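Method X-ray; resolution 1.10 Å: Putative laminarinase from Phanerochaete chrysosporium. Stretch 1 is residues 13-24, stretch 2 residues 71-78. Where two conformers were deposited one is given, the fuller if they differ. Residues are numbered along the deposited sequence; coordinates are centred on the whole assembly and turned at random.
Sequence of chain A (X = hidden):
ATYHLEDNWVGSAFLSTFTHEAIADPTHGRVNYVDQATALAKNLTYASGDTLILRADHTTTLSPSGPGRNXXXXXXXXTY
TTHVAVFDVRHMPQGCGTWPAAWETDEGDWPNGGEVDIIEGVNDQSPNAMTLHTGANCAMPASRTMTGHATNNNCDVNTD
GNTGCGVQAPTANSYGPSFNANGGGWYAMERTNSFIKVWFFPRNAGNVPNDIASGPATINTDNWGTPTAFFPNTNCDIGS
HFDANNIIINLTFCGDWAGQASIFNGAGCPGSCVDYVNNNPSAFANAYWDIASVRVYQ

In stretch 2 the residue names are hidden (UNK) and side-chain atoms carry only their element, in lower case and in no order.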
# COMPACT_ATOMS: atom_id res chain seq x y z
N ALA A 13 -16.34 10.28 2.57
CA ALA A 13 -15.33 11.23 3.06
C ALA A 13 -14.12 11.28 2.13
O ALA A 13 -13.52 12.33 1.94
CB ALA A 13 -14.87 10.87 4.47
N PHE A 14 -13.74 10.13 1.57
CA PHE A 14 -12.56 10.06 0.72
C PHE A 14 -12.67 10.96 -0.51
O PHE A 14 -11.65 11.40 -1.04
CB PHE A 14 -12.30 8.62 0.27
CG PHE A 14 -11.78 7.72 1.36
CD1 PHE A 14 -10.41 7.64 1.62
CD2 PHE A 14 -12.66 6.93 2.09
CE1 PHE A 14 -9.92 6.79 2.61
CE2 PHE A 14 -12.19 6.07 3.10
CZ PHE A 14 -10.81 5.99 3.35
N LEU A 15 -13.90 11.25 -0.95
CA LEU A 15 -14.10 12.08 -2.14
C LEU A 15 -13.77 13.54 -1.88
O LEU A 15 -13.55 14.29 -2.83
CB LEU A 15 -15.52 11.93 -2.69
CG LEU A 15 -15.92 10.50 -3.04
CD1 LEU A 15 -17.35 10.48 -3.60
CD2 LEU A 15 -14.94 9.84 -4.01
N SER A 16 -13.73 13.98 -0.62
CA SER A 16 -13.32 15.36 -0.34
C SER A 16 -11.92 15.46 0.24
O SER A 16 -11.30 16.51 0.13
CB SER A 16 -14.33 16.08 0.55
OG SER A 16 -14.56 15.38 1.75
N THR A 17 -11.41 14.37 0.81
CA THR A 17 -10.14 14.45 1.55
C THR A 17 -8.96 13.86 0.79
O THR A 17 -7.80 14.02 1.21
CB THR A 17 -10.27 13.77 2.91
OG1 THR A 17 -10.54 12.38 2.69
CG2 THR A 17 -11.39 14.42 3.77
N PHE A 18 -9.25 13.22 -0.34
CA PHE A 18 -8.23 12.70 -1.27
C PHE A 18 -8.51 13.27 -2.64
O PHE A 18 -9.62 13.69 -2.91
CB PHE A 18 -8.31 11.17 -1.37
CG PHE A 18 -7.68 10.42 -0.21
CD1 PHE A 18 -8.15 10.56 1.09
CD2 PHE A 18 -6.62 9.55 -0.44
CE1 PHE A 18 -7.56 9.87 2.13
CE2 PHE A 18 -6.02 8.84 0.60
CZ PHE A 18 -6.49 9.01 1.89
N THR A 19 -7.50 13.26 -3.50
CA THR A 19 -7.72 13.46 -4.92
C THR A 19 -7.33 12.18 -5.65
O THR A 19 -6.65 11.30 -5.10
CB THR A 19 -6.92 14.63 -5.50
OG1 THR A 19 -5.53 14.32 -5.43
CG2 THR A 19 -7.20 15.90 -4.75
N HIS A 20 -7.81 12.04 -6.88
CA HIS A 20 -7.33 11.01 -7.78
C HIS A 20 -6.22 11.59 -8.65
O HIS A 20 -6.38 12.66 -9.25
CB HIS A 20 -8.47 10.54 -8.69
CG HIS A 20 -9.50 9.69 -8.02
ND1 HIS A 20 -10.19 10.07 -6.89
CD2 HIS A 20 -9.99 8.47 -8.36
CE1 HIS A 20 -11.05 9.12 -6.56
NE2 HIS A 20 -10.95 8.13 -7.44
N GLU A 21 -5.10 10.90 -8.71
CA GLU A 21 -3.96 11.35 -9.50
C GLU A 21 -4.09 10.79 -10.91
O GLU A 21 -3.91 9.58 -11.13
CB GLU A 21 -2.67 10.88 -8.87
CG GLU A 21 -2.43 11.40 -7.45
CD GLU A 21 -1.04 11.04 -7.00
OE1 GLU A 21 -0.86 9.99 -6.36
OE2 GLU A 21 -0.11 11.84 -7.32
N ALA A 22 -4.39 11.66 -11.87
CA ALA A 22 -4.49 11.26 -13.27
C ALA A 22 -3.13 11.52 -13.89
O ALA A 22 -2.90 12.54 -14.56
CB ALA A 22 -5.59 12.04 -13.96
N ILE A 23 -2.22 10.59 -13.66
CA ILE A 23 -0.82 10.75 -14.01
C ILE A 23 -0.36 9.54 -14.80
O ILE A 23 -0.88 8.44 -14.64
CB ILE A 23 0.09 10.93 -12.75
CG1 ILE A 23 0.04 9.70 -11.82
CG2 ILE A 23 -0.29 12.21 -12.01
CD1 ILE A 23 1.02 9.76 -10.66
N ALA A 24 0.63 9.75 -15.67
CA ALA A 24 1.38 8.64 -16.23
C ALA A 24 1.97 7.85 -15.07
O ALA A 24 2.52 8.43 -14.13
CB ALA A 24 2.47 9.14 -17.16
N UNK A 71 -7.72 2.42 -13.94
CA UNK A 71 -7.58 2.16 -12.52
C UNK A 71 -7.43 3.51 -11.82
O UNK A 71 -7.54 4.57 -12.46
o UNK A 71 -6.37 0.78 -10.94
c UNK A 71 -6.36 1.27 -12.28
N UNK A 72 -7.18 3.46 -10.52
CA UNK A 72 -7.11 4.67 -9.72
C UNK A 72 -5.91 4.67 -8.79
O UNK A 72 -5.45 3.61 -8.32
c UNK A 72 -9.62 5.10 -9.88
c UNK A 72 -8.42 4.93 -8.93
c UNK A 72 -8.69 3.83 -7.91
N UNK A 73 -5.44 5.88 -8.49
CA UNK A 73 -4.37 6.17 -7.54
C UNK A 73 -4.85 7.39 -6.76
O UNK A 73 -4.91 8.49 -7.31
n UNK A 73 0.43 7.66 -7.51
n UNK A 73 2.60 8.23 -7.05
c UNK A 73 -0.63 6.87 -8.15
c UNK A 73 1.73 7.40 -7.59
n UNK A 73 2.17 6.29 -8.16
c UNK A 73 -3.08 6.45 -8.30
c UNK A 73 -1.93 6.96 -7.42
N UNK A 74 -5.24 7.18 -5.52
CA UNK A 74 -5.76 8.27 -4.71
C UNK A 74 -4.72 8.73 -3.72
O UNK A 74 -3.93 7.93 -3.21
c UNK A 74 -7.04 6.84 -2.94
c UNK A 74 -8.29 6.75 -2.07
c UNK A 74 -7.13 7.92 -4.04
c UNK A 74 -8.18 7.56 -5.12
N UNK A 75 -4.71 10.03 -3.43
CA UNK A 75 -3.68 10.63 -2.61
C UNK A 75 -4.34 11.58 -1.61
O UNK A 75 -5.15 12.44 -1.98
n UNK A 75 0.42 14.75 -5.40
c UNK A 75 -1.58 12.07 -2.71
n UNK A 75 -1.41 16.11 -5.20
c UNK A 75 -0.68 12.89 -3.60
c UNK A 75 -2.73 11.43 -3.50
n UNK A 75 -1.33 14.13 -4.05
c UNK A 75 -0.77 15.00 -4.88
N UNK A 76 -3.98 11.45 -0.33
CA UNK A 76 -4.54 12.37 0.67
C UNK A 76 -4.15 13.80 0.33
O UNK A 76 -3.03 14.06 -0.10
c UNK A 76 -4.09 12.02 2.09
o UNK A 76 -2.69 12.15 2.26
N UNK A 77 -5.05 14.73 0.58
CA UNK A 77 -4.72 16.15 0.41
C UNK A 77 -3.73 16.56 1.51
O UNK A 77 -2.76 17.27 1.24
c UNK A 77 -6.00 17.01 0.37
c UNK A 77 -6.79 16.71 -0.91
c UNK A 77 -5.65 18.50 0.46
c UNK A 77 -8.21 17.25 -0.90
N UNK A 78 -3.99 16.14 2.74
CA UNK A 78 -3.09 16.45 3.83
C UNK A 78 -1.81 15.65 3.77
O UNK A 78 -1.74 14.56 3.16
n UNK A 78 -5.94 16.94 9.02
c UNK A 78 -3.79 16.20 5.15
c UNK A 78 -4.84 17.26 5.41
c UNK A 78 -4.96 17.05 7.89
c UNK A 78 -5.70 16.94 6.59
O HOH W 1 -6.65 15.07 3.51
O HOH W 2 -4.06 14.75 -3.22
O HOH W 3 -6.12 7.87 -10.41

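Position 71 carries one carbon and then one oxygen. The side chain is out of reach of stretch 1. A single hydroxyl on CB makes this Ser71.

Position 72 has three carbons, forked at CB with two one-carbon arms. One arm lies at the edge of the His20 ring. The short fork identifies Val72. Val72 CG1 is 3.7 Å from His20 CD2.

Position 73 has three carbons, a nitrogen, then a carbon carrying two more nitrogens. Its end meets Glu21 and Ile23. This guanidinium defines Arg73. Arg73 NE donates to OE1 of Glu21 at 2.9 Å, a hydrogen bond within a salt bridge. CD1 of Ile23 packs over one face of the guanidinium, 3.8 Å from Arg73 NE.

Position 74 has four carbons, forked at CB, with one arm two carbons long. They pack on His20, Phe18 and Phe14. This is Ile74. Its CG2 sits over the face of the His20 ring, 3.5 Å from the ring centroid, a CH-pi contact. Its CD1 reaches CD2 of Phe18 at 3.6 Å and CD1 of Phe14 at 4.3 Å.

Position 75 again shows three carbons, a nitrogen and a carbon bearing two nitrogens. It lies by Thr19 and Glu21. CB points to the same face of the sheet as that of Thr19. This is Arg75. Arg75 NH1 is 3.5 Å from OE2 of Glu21. The oxygen lies well out of the guanidinium plane, so this salt bridge rests on charge alone. One water joins OG1 of Thr19 (2.7 Å) to Arg75 O (2.8 Å) and Arg75 NE (2.9 Å).

Position 76 has one carbon and one oxygen. Its CB lies over the Phe18 ring, 4.0 Å from the centroid. This is Ser76, and its OG donates to the backbone O of position 78 at 2.7 Å.

Position 77 has four carbons, forked at CB, with one longer arm. The end of that arm approaches the backbone of Ser16. The branching gives Ile77. Ile77 CD1 is 3.3 Å from Ser16 O.

Position 78 is four carbons in a row ending in nitrogen. Its side chain touches nothing on stretch 1. This is Lys78. A water links Lys78 N (3.0 Å) to Thr17 O (2.8 Å).

The contact is an antiparallel strand pair. Thr19 N to Arg75 O and Arg75 N to Thr19 O are backbone hydrogen bonds, both 2.9 Å. Ile77 N to Thr17 O (2.9 Å) and Glu21 N to Arg73 O (2.8 Å) extend the ladder. Ile74 shares a face of the sheet with His20 and also touches Phe14 and Phe18. Glu21 meets both arginines.

Stretch 2 (71-78) SVRIRSIK
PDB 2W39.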